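Local structure of NTF2 fold protein loop-helix-loop design NT-9 (Synthetic construct, 6W90) at residues I17-L20 and D25-K28; Y47-D50 and R56-D59; V85-E90 and W96-E101. The protein is a computationally designed de novo protein of the NTF2 fold that has no assigned natural function but holds a distearoyl glycerophosphoethanolamine lipid in its interior pocket. All blocks are in the same frame, centred on the assembly; numbering follows the deposited sequence. Where two conformers were deposited one is given.

Interaction 1: residues I17-L20 and D25-K28; sequences IRLL and DQFK. With 3PE (1,2-Distearoyl-sn-glycerophosphoethanolamine), chain B.
The ring of Phe-27 receives the methyl CD1 of Leu-20 over the middle of one face, while CB of Leu-19 lies at its edge, close to the ring plane. The methyl is a textbook CH-pi donor: Leu-20 CD1 stands 3.6 Å from the centroid of the Phe-27 ring, only 13° off its normal. Leu-20 and Phe-27 run side by side and point the same way, both leading from their helices toward the lipid. In each the first torsion sets this course, with CG opposite the backbone N (chi1 -175° in Leu-20, 168° in Phe-27). Behind the ring the backbones come close, and Leu-19 CB meets Phe-27 CB at 3.9 Å. On the outer rim the end of Leu-19 passes obliquely over the exposed side chain of Gln-26.

Toward the lipid the contact continues into the acyl chains. Leu-20 divides its two methyls, CD1 for the ring and CD2 for the lipid, where it touches 3PE C37 at 3.5 Å. Phe-27 CZ reaches 3PE C2F of the other acyl chain at 3.7 Å, and Ile-17 CG1, about one turn before Leu-20, lies 3.8 Å from 3PE C3B. Leu-58 and Met-61 of helix 54-64 also pack on Phe-27. Replacing Phe-27 by alanine would probably leave Leu-20 CD1 without its aromatic face and open a gap between the two helices beside the acyl-chain end.

Polar groups stay outside: Lys-28 pairs with Asp-59, and Arg-18 with Glu-15. Two consecutive helices, 6-22 and 24-35, pack here as an alpha-alpha hairpin with a minimal connection, whose apolar inner side forms part of the wall of an NTF2-fold pocket around the lipid tails.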
# COMPACT_ATOMS: atom_id res chain seq x y z
N ILE A 17 -0.08 8.60 -2.44
CA ILE A 17 -1.53 8.80 -2.34
C ILE A 17 -1.98 9.88 -3.32
O ILE A 17 -3.01 9.73 -3.99
CB ILE A 17 -1.95 9.15 -0.91
CG1 ILE A 17 -1.66 7.98 0.01
CG2 ILE A 17 -3.42 9.59 -0.94
CD1 ILE A 17 -1.77 8.39 1.44
N ARG A 18 -1.22 10.96 -3.41
CA ARG A 18 -1.61 12.04 -4.32
C ARG A 18 -1.63 11.55 -5.75
O ARG A 18 -2.55 11.88 -6.51
CB ARG A 18 -0.65 13.21 -4.20
CG ARG A 18 -1.12 14.40 -5.05
CD ARG A 18 -0.17 15.63 -4.85
NE ARG A 18 0.99 15.44 -5.70
CZ ARG A 18 1.01 15.76 -6.99
NH1 ARG A 18 -0.03 16.37 -7.55
NH2 ARG A 18 2.08 15.48 -7.72
N LEU A 19 -0.64 10.77 -6.15
CA LEU A 19 -0.61 10.26 -7.52
C LEU A 19 -1.81 9.37 -7.80
O LEU A 19 -2.36 9.36 -8.90
CB LEU A 19 0.65 9.45 -7.76
CG LEU A 19 1.88 10.33 -7.85
CD1 LEU A 19 3.11 9.41 -7.99
CD2 LEU A 19 1.86 11.34 -8.98
N LEU A 20 -2.18 8.57 -6.82
CA LEU A 20 -3.32 7.69 -6.98
C LEU A 20 -4.56 8.47 -7.36
O LEU A 20 -5.35 8.03 -8.20
CB LEU A 20 -3.50 6.91 -5.68
CG LEU A 20 -4.57 5.82 -5.67
CD1 LEU A 20 -4.22 4.74 -6.63
CD2 LEU A 20 -4.67 5.31 -4.24
N ASP A 25 -2.09 6.58 -13.75
CA ASP A 25 -1.16 5.85 -14.59
C ASP A 25 0.28 6.06 -14.12
O ASP A 25 1.09 5.13 -14.16
CB ASP A 25 -1.34 6.26 -16.05
CG ASP A 25 -2.55 5.60 -16.70
OD1 ASP A 25 -3.10 4.64 -16.12
OD2 ASP A 25 -2.95 6.04 -17.80
N GLN A 26 0.59 7.27 -13.63
CA GLN A 26 1.90 7.54 -13.04
C GLN A 26 2.05 6.85 -11.69
O GLN A 26 3.16 6.43 -11.31
CB GLN A 26 2.08 9.06 -12.88
CG GLN A 26 3.47 9.50 -12.46
CD GLN A 26 3.62 11.02 -12.43
OE1 GLN A 26 2.91 11.75 -13.13
NE2 GLN A 26 4.54 11.51 -11.60
N PHE A 27 0.97 6.78 -10.92
CA PHE A 27 0.99 5.99 -9.69
C PHE A 27 1.48 4.58 -9.99
O PHE A 27 2.37 4.06 -9.32
CB PHE A 27 -0.42 5.98 -9.04
CG PHE A 27 -0.55 4.97 -7.94
CD1 PHE A 27 -0.12 5.27 -6.67
CD2 PHE A 27 -1.12 3.73 -8.18
CE1 PHE A 27 -0.21 4.36 -5.64
CE2 PHE A 27 -1.18 2.77 -7.16
CZ PHE A 27 -0.75 3.09 -5.88
N LYS A 28 0.90 3.94 -11.00
CA LYS A 28 1.24 2.56 -11.27
C LYS A 28 2.67 2.42 -11.77
O LYS A 28 3.39 1.50 -11.38
CB LYS A 28 0.26 1.97 -12.28
CG LYS A 28 0.60 0.59 -12.78
CD LYS A 28 -0.61 -0.00 -13.45
CE LYS A 28 -0.28 -1.25 -14.18
NZ LYS A 28 -1.55 -1.85 -14.67
P 3PE B . -10.94 -2.07 8.48
N 3PE B . -8.22 -4.99 10.28
O11 3PE B . -10.14 -1.88 7.05
O12 3PE B . -10.95 -0.76 9.23
O13 3PE B . -10.08 -3.13 9.42
O14 3PE B . -12.34 -2.65 8.30
C11 3PE B . -8.88 -2.70 10.01
C12 3PE B . -8.40 -3.75 11.00
C1 3PE B . -10.09 -2.99 6.19
C2 3PE B . -9.49 -2.62 4.83
C3 3PE B . -8.30 -1.70 5.12
O31 3PE B . -7.47 -1.57 4.01
O32 3PE B . -9.14 -0.42 3.03
C31 3PE B . -8.06 -0.90 2.93
C32 3PE B . -7.30 -0.80 1.61
C33 3PE B . -7.85 0.27 0.67
C34 3PE B . -6.65 0.83 -0.08
C35 3PE B . -7.05 1.59 -1.34
C36 3PE B . -6.69 3.07 -1.16
C37 3PE B . -5.19 3.33 -1.37
C38 3PE B . -4.36 3.09 -0.10
C39 3PE B . -3.15 4.03 -0.02
C3A 3PE B . -2.09 3.72 -1.09
C3B 3PE B . -0.75 4.40 -0.79
C3C 3PE B . 0.24 3.39 -0.22
C3D 3PE B . 1.67 3.95 -0.20
C3E 3PE B . 2.58 2.99 0.57
C3F 3PE B . 3.87 3.69 1.00
C3G 3PE B . 4.74 2.74 1.84
C3H 3PE B . 5.67 3.47 2.83
C3I 3PE B . 6.92 4.06 2.17
O21 3PE B . -9.09 -3.79 4.18
O22 3PE B . -10.49 -3.50 2.41
C21 3PE B . -9.70 -4.20 2.97
C22 3PE B . -9.33 -5.58 2.40
C23 3PE B . -8.53 -5.51 1.10
C24 3PE B . -7.07 -5.07 1.31
C25 3PE B . -6.33 -4.85 -0.02
C26 3PE B . -5.12 -3.96 0.28
C27 3PE B . -4.39 -3.49 -0.98
C28 3PE B . -3.26 -2.52 -0.63
C29 3PE B . -1.93 -3.18 -0.19
C2A 3PE B . -0.77 -2.16 -0.16
C2B 3PE B . 0.14 -2.22 -1.38
C2C 3PE B . 0.97 -0.94 -1.52
C2D 3PE B . 1.23 -0.68 -3.00
C2E 3PE B . 2.22 0.46 -3.23
C2F 3PE B . 1.50 1.81 -3.22

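Interaction 2: residues Y47-D50 and R56-D59; sequences YTFD and RFLD. With 3PE (1,2-Distearoyl-sn-glycerophosphoethanolamine), chain B.
Phe-49 and Phe-57 alone make this contact, and between them the packing is close although the segments bury just 88 Å² together. Phe-57 brings its CE2 over the centre of one face of the Phe-49 ring, 4.0 Å above the plane. The nearest atoms are Phe-49 CD2 and Phe-57 CD2, 3.7 Å apart. The side chains cross at about a right angle, while the ring planes are turned by 54° and the centroids lie 5.1 Å apart. With its CG opposite the backbone N (chi1 -176°), Phe-57 reaches inward from the helix, between Phe-49 and the lipid. Its CZ touches 3PE C27 at 3.6 Å, and 3PE C29 of the same acyl chain lies at the ring edge, in its plane. Phe-49 also meets Trp-128 edge-to-face, and Leu-127 touches both phenylalanines.

The solvent side is looser, and the residues flanking the pair make no contact across the two segments. Arg-56 and Asp-59 stand exposed on the outer side of the helix; Asp-50, partly exposed, pairs with Arg-52 in the loop that leads into helix 54-64. Thus one aromatic pair packs edge strand 47-49 against the helix that follows it in the hydrophobic core of the NTF2 fold, with Phe-57 also lining the lipid pocket.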
# COMPACT_ATOMS: atom_id res chain seq x y z
N TYR A 47 -2.51 -14.54 1.88
CA TYR A 47 -2.37 -14.47 0.43
C TYR A 47 -1.17 -13.63 0.06
O TYR A 47 -1.07 -12.49 0.50
CB TYR A 47 -3.63 -13.82 -0.21
CG TYR A 47 -4.89 -14.61 0.09
CD1 TYR A 47 -5.59 -14.41 1.27
CD2 TYR A 47 -5.37 -15.57 -0.80
CE1 TYR A 47 -6.68 -15.15 1.56
CE2 TYR A 47 -6.51 -16.31 -0.50
CZ TYR A 47 -7.15 -16.08 0.68
OH TYR A 47 -8.25 -16.80 1.10
N THR A 48 -0.32 -14.16 -0.80
CA THR A 48 0.87 -13.47 -1.23
C THR A 48 0.74 -12.95 -2.64
O THR A 48 0.39 -13.71 -3.55
CB THR A 48 2.08 -14.39 -1.16
OG1 THR A 48 2.27 -14.79 0.19
CG2 THR A 48 3.28 -13.63 -1.68
N PHE A 49 1.03 -11.67 -2.83
CA PHE A 49 1.06 -11.01 -4.13
C PHE A 49 2.50 -10.64 -4.40
O PHE A 49 3.27 -10.33 -3.48
CB PHE A 49 0.18 -9.77 -4.14
CG PHE A 49 -1.29 -10.06 -3.86
CD1 PHE A 49 -1.72 -10.28 -2.57
CD2 PHE A 49 -2.21 -10.16 -4.89
CE1 PHE A 49 -3.03 -10.57 -2.31
CE2 PHE A 49 -3.53 -10.42 -4.63
CZ PHE A 49 -3.95 -10.60 -3.33
N ASP A 50 2.89 -10.69 -5.67
CA ASP A 50 4.27 -10.35 -6.01
C ASP A 50 4.25 -9.74 -7.40
O ASP A 50 3.20 -9.31 -7.88
CB ASP A 50 5.17 -11.57 -5.82
CG ASP A 50 4.69 -12.74 -6.60
OD1 ASP A 50 4.32 -12.55 -7.76
OD2 ASP A 50 4.67 -13.85 -6.06
N ARG A 56 -2.32 -5.84 -12.38
CA ARG A 56 -3.74 -5.84 -12.10
C ARG A 56 -4.03 -5.41 -10.66
O ARG A 56 -5.08 -4.81 -10.40
CB ARG A 56 -4.32 -7.23 -12.37
CG ARG A 56 -4.40 -7.62 -13.84
CD ARG A 56 -5.08 -8.97 -13.98
NE ARG A 56 -5.09 -9.49 -15.35
CZ ARG A 56 -6.01 -9.20 -16.26
NH1 ARG A 56 -7.01 -8.37 -15.98
NH2 ARG A 56 -5.91 -9.76 -17.46
N PHE A 57 -3.10 -5.67 -9.75
CA PHE A 57 -3.26 -5.24 -8.36
C PHE A 57 -3.24 -3.72 -8.27
O PHE A 57 -4.09 -3.12 -7.60
CB PHE A 57 -2.13 -5.86 -7.53
CG PHE A 57 -2.19 -5.60 -6.06
CD1 PHE A 57 -1.65 -4.44 -5.52
CD2 PHE A 57 -2.73 -6.53 -5.20
CE1 PHE A 57 -1.67 -4.21 -4.16
CE2 PHE A 57 -2.77 -6.29 -3.83
CZ PHE A 57 -2.24 -5.14 -3.32
N LEU A 58 -2.31 -3.09 -8.97
CA LEU A 58 -2.25 -1.63 -8.94
C LEU A 58 -3.46 -1.02 -9.64
O LEU A 58 -3.99 -0.01 -9.15
CB LEU A 58 -0.92 -1.18 -9.54
CG LEU A 58 0.30 -1.63 -8.73
CD1 LEU A 58 1.55 -1.37 -9.57
CD2 LEU A 58 0.38 -0.86 -7.39
N ASP A 59 -3.97 -1.64 -10.71
CA ASP A 59 -5.21 -1.17 -11.32
C ASP A 59 -6.37 -1.22 -10.33
O ASP A 59 -7.25 -0.35 -10.34
CB ASP A 59 -5.58 -2.02 -12.53
CG ASP A 59 -4.67 -1.81 -13.71
OD1 ASP A 59 -3.93 -0.80 -13.75
OD2 ASP A 59 -4.70 -2.66 -14.63
P 3PE B . -10.94 -2.07 8.48
N 3PE B . -8.22 -4.99 10.28
O11 3PE B . -10.14 -1.88 7.05
O12 3PE B . -10.95 -0.76 9.23
O13 3PE B . -10.08 -3.13 9.42
O14 3PE B . -12.34 -2.65 8.30
C11 3PE B . -8.88 -2.70 10.01
C12 3PE B . -8.40 -3.75 11.00
C1 3PE B . -10.09 -2.99 6.19
C2 3PE B . -9.49 -2.62 4.83
C3 3PE B . -8.30 -1.70 5.12
O31 3PE B . -7.47 -1.57 4.01
O32 3PE B . -9.14 -0.42 3.03
C31 3PE B . -8.06 -0.90 2.93
C32 3PE B . -7.30 -0.80 1.61
C33 3PE B . -7.85 0.27 0.67
C34 3PE B . -6.65 0.83 -0.08
C35 3PE B . -7.05 1.59 -1.34
C36 3PE B . -6.69 3.07 -1.16
C37 3PE B . -5.19 3.33 -1.37
C38 3PE B . -4.36 3.09 -0.10
C39 3PE B . -3.15 4.03 -0.02
C3A 3PE B . -2.09 3.72 -1.09
C3B 3PE B . -0.75 4.40 -0.79
C3C 3PE B . 0.24 3.39 -0.22
C3D 3PE B . 1.67 3.95 -0.20
C3E 3PE B . 2.58 2.99 0.57
C3F 3PE B . 3.87 3.69 1.00
C3G 3PE B . 4.74 2.74 1.84
C3H 3PE B . 5.67 3.47 2.83
C3I 3PE B . 6.92 4.06 2.17
O21 3PE B . -9.09 -3.79 4.18
O22 3PE B . -10.49 -3.50 2.41
C21 3PE B . -9.70 -4.20 2.97
C22 3PE B . -9.33 -5.58 2.40
C23 3PE B . -8.53 -5.51 1.10
C24 3PE B . -7.07 -5.07 1.31
C25 3PE B . -6.33 -4.85 -0.02
C26 3PE B . -5.12 -3.96 0.28
C27 3PE B . -4.39 -3.49 -0.98
C28 3PE B . -3.26 -2.52 -0.63
C29 3PE B . -1.93 -3.18 -0.19
C2A 3PE B . -0.77 -2.16 -0.16
C2B 3PE B . 0.14 -2.22 -1.38
C2C 3PE B . 0.97 -0.94 -1.52
C2D 3PE B . 1.23 -0.68 -3.00
C2E 3PE B . 2.22 0.46 -3.23
C2F 3PE B . 1.50 1.81 -3.22

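Interaction 3: residues V85-E90 and W96-E101; sequences VEIELE and WTFEIE. With 3PE (1,2-Distearoyl-sn-glycerophosphoethanolamine), chain B.
Ile-87 and Phe-98 form the apolar centre, lying side by side and pointing the same way, with Ile-87 CD1 in the plane of the Phe-98 ring, 3.9 Å from its CD2. Another part of that edge meets the lipid, where Phe-98 CZ approaches 3PE C2A at 3.3 Å. Val-85, Leu-89 and Ile-100 extend this face, and Leu-89 CD1 rests 3.4 Å from 3PE O32, the carbonyl oxygen of an acyl ester. Trp-96 presents its indole edge, in plane, to 3PE O11, the phosphate ester oxygen leading to the glycerol, while its NE1 is hydrogen-bonded to Tyr-120 OH.

Six nearly straight backbone hydrogen bonds join the strands in an antiparallel ladder. Thr-97 N, turned away from strand 82-91, gives its hydrogen to phosphate oxygen 3PE O12 at 2.9 Å. On the opposite face, Glu-86 OE1 and Glu-99 OE2 come within 3.0 Å, like charges expected to repel, probably offset in part by the salt bridge from Arg-84 to Glu-99. Glu-88 pairs with Arg-74.

This hairpin lies inside the sheet, flanked by strand 70-79 next to 82-91 and strand 108-114 next to 94-105; helix 6-22 packs on its apolar face through Ile-9, Val-13 and Ile-17.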
# COMPACT_ATOMS: atom_id res chain seq x y z
N VAL A 85 3.09 1.94 8.78
CA VAL A 85 2.26 3.05 8.32
C VAL A 85 0.80 2.70 8.56
O VAL A 85 0.36 1.62 8.20
CB VAL A 85 2.50 3.32 6.83
CG1 VAL A 85 1.59 4.44 6.30
CG2 VAL A 85 3.94 3.72 6.64
N GLU A 86 0.05 3.62 9.18
CA GLU A 86 -1.40 3.48 9.28
C GLU A 86 -2.07 4.64 8.58
O GLU A 86 -1.72 5.80 8.81
CB GLU A 86 -1.88 3.44 10.72
CG GLU A 86 -1.43 2.26 11.51
CD GLU A 86 -1.98 2.32 12.94
OE1 GLU A 86 -1.50 1.54 13.78
OE2 GLU A 86 -2.88 3.16 13.21
N ILE A 87 -3.00 4.31 7.69
CA ILE A 87 -3.74 5.28 6.92
C ILE A 87 -5.22 5.10 7.23
O ILE A 87 -5.72 3.97 7.24
CB ILE A 87 -3.48 5.13 5.42
CG1 ILE A 87 -2.01 5.44 5.11
CG2 ILE A 87 -4.35 6.12 4.68
CD1 ILE A 87 -1.61 5.08 3.74
N GLU A 88 -5.90 6.18 7.52
CA GLU A 88 -7.32 6.15 7.78
C GLU A 88 -8.06 6.62 6.54
O GLU A 88 -7.69 7.62 5.92
CB GLU A 88 -7.59 7.00 9.00
CG GLU A 88 -8.96 7.12 9.47
CD GLU A 88 -8.92 8.00 10.69
OE1 GLU A 88 -8.42 7.49 11.72
OE2 GLU A 88 -9.30 9.20 10.59
N LEU A 89 -9.09 5.87 6.16
CA LEU A 89 -9.90 6.12 4.98
C LEU A 89 -11.32 6.29 5.46
O LEU A 89 -11.78 5.50 6.29
CB LEU A 89 -9.80 4.97 4.00
CG LEU A 89 -8.42 4.37 3.75
CD1 LEU A 89 -8.55 2.96 3.14
CD2 LEU A 89 -7.77 5.24 2.81
N GLU A 90 -11.99 7.34 5.02
CA GLU A 90 -13.30 7.63 5.53
C GLU A 90 -14.28 7.88 4.40
O GLU A 90 -13.95 8.49 3.39
CB GLU A 90 -13.33 8.88 6.38
CG GLU A 90 -12.40 8.94 7.53
CD GLU A 90 -12.67 10.19 8.34
OE1 GLU A 90 -11.72 10.97 8.56
OE2 GLU A 90 -13.85 10.40 8.72
N TRP A 96 -12.14 3.20 7.76
CA TRP A 96 -11.33 2.01 7.54
C TRP A 96 -9.91 2.35 7.91
O TRP A 96 -9.44 3.47 7.67
CB TRP A 96 -11.35 1.53 6.10
CG TRP A 96 -12.61 0.98 5.69
CD1 TRP A 96 -12.97 -0.32 5.71
CD2 TRP A 96 -13.73 1.72 5.21
NE1 TRP A 96 -14.26 -0.45 5.27
CE2 TRP A 96 -14.76 0.79 4.96
CE3 TRP A 96 -13.97 3.07 4.97
CZ2 TRP A 96 -15.99 1.16 4.46
CZ3 TRP A 96 -15.19 3.44 4.47
CH2 TRP A 96 -16.19 2.49 4.22
N THR A 97 -9.20 1.39 8.48
CA THR A 97 -7.80 1.60 8.81
C THR A 97 -6.97 0.64 8.00
O THR A 97 -7.13 -0.58 8.10
CB THR A 97 -7.55 1.44 10.30
OG1 THR A 97 -8.53 2.19 11.01
CG2 THR A 97 -6.17 1.99 10.59
N PHE A 98 -6.12 1.20 7.13
CA PHE A 98 -5.18 0.49 6.28
C PHE A 98 -3.83 0.55 6.99
O PHE A 98 -3.22 1.62 7.07
CB PHE A 98 -5.15 1.17 4.91
CG PHE A 98 -4.13 0.63 3.97
CD1 PHE A 98 -4.20 -0.66 3.52
CD2 PHE A 98 -3.10 1.43 3.52
CE1 PHE A 98 -3.28 -1.14 2.63
CE2 PHE A 98 -2.17 0.93 2.64
CZ PHE A 98 -2.28 -0.36 2.19
N GLU A 99 -3.41 -0.56 7.58
CA GLU A 99 -2.20 -0.59 8.37
C GLU A 99 -1.23 -1.58 7.75
O GLU A 99 -1.61 -2.73 7.52
CB GLU A 99 -2.45 -1.01 9.82
CG GLU A 99 -1.12 -1.16 10.59
CD GLU A 99 -1.26 -1.31 12.10
OE1 GLU A 99 -2.35 -1.72 12.57
OE2 GLU A 99 -0.27 -1.00 12.82
N ILE A 100 0.02 -1.15 7.52
CA ILE A 100 0.97 -2.04 6.87
C ILE A 100 2.32 -1.94 7.54
O ILE A 100 2.70 -0.90 8.09
CB ILE A 100 1.16 -1.77 5.35
CG1 ILE A 100 1.59 -0.34 5.06
CG2 ILE A 100 -0.13 -2.19 4.60
CD1 ILE A 100 2.00 -0.13 3.55
N GLU A 101 3.02 -3.06 7.51
CA GLU A 101 4.40 -3.16 7.92
C GLU A 101 5.23 -3.38 6.68
O GLU A 101 4.90 -4.23 5.87
CB GLU A 101 4.61 -4.37 8.80
CG GLU A 101 4.65 -4.17 10.25
CD GLU A 101 4.93 -5.52 10.94
OE1 GLU A 101 4.16 -6.51 10.73
OE2 GLU A 101 5.93 -5.60 11.65
P 3PE B . -10.94 -2.07 8.48
N 3PE B . -8.22 -4.99 10.28
O11 3PE B . -10.14 -1.88 7.05
O12 3PE B . -10.95 -0.76 9.23
O13 3PE B . -10.08 -3.13 9.42
O14 3PE B . -12.34 -2.65 8.30
C11 3PE B . -8.88 -2.70 10.01
C12 3PE B . -8.40 -3.75 11.00
C1 3PE B . -10.09 -2.99 6.19
C2 3PE B . -9.49 -2.62 4.83
C3 3PE B . -8.30 -1.70 5.12
O31 3PE B . -7.47 -1.57 4.01
O32 3PE B . -9.14 -0.42 3.03
C31 3PE B . -8.06 -0.90 2.93
C32 3PE B . -7.30 -0.80 1.61
C33 3PE B . -7.85 0.27 0.67
C34 3PE B . -6.65 0.83 -0.08
C35 3PE B . -7.05 1.59 -1.34
C36 3PE B . -6.69 3.07 -1.16
C37 3PE B . -5.19 3.33 -1.37
C38 3PE B . -4.36 3.09 -0.10
C39 3PE B . -3.15 4.03 -0.02
C3A 3PE B . -2.09 3.72 -1.09
C3B 3PE B . -0.75 4.40 -0.79
C3C 3PE B . 0.24 3.39 -0.22
C3D 3PE B . 1.67 3.95 -0.20
C3E 3PE B . 2.58 2.99 0.57
C3F 3PE B . 3.87 3.69 1.00
C3G 3PE B . 4.74 2.74 1.84
C3H 3PE B . 5.67 3.47 2.83
C3I 3PE B . 6.92 4.06 2.17
O21 3PE B . -9.09 -3.79 4.18
O22 3PE B . -10.49 -3.50 2.41
C21 3PE B . -9.70 -4.20 2.97
C22 3PE B . -9.33 -5.58 2.40
C23 3PE B . -8.53 -5.51 1.10
C24 3PE B . -7.07 -5.07 1.31
C25 3PE B . -6.33 -4.85 -0.02
C26 3PE B . -5.12 -3.96 0.28
C27 3PE B . -4.39 -3.49 -0.98
C28 3PE B . -3.26 -2.52 -0.63
C29 3PE B . -1.93 -3.18 -0.19
C2A 3PE B . -0.77 -2.16 -0.16
C2B 3PE B . 0.14 -2.22 -1.38
C2C 3PE B . 0.97 -0.94 -1.52
C2D 3PE B . 1.23 -0.68 -3.00
C2E 3PE B . 2.22 0.46 -3.23
C2F 3PE B . 1.50 1.81 -3.22

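In the fold
Followed from the N terminus, the three contacts are in series and none nests in or crosses another. Interaction 1 closes the short turn between helices 6-22 and 24-35; interaction 2 closes the loop from strand 47-49 into helix 54-64; interaction 3 closes the hairpin 82-91/94-105. Interactions 1 and 2 touch directly, through the Lys-28 to Asp-59 salt bridge and Leu-58 packing on Phe-27, so helices 24-35 and 54-64 are joined. Interaction 1 meets interaction 3 where Ile-17 packs on Ile-87. Interactions 2 and 3, about 7 Å apart at their nearest atoms, share the sheet on opposite sides of the chain's centre, and all three touch the one lipid.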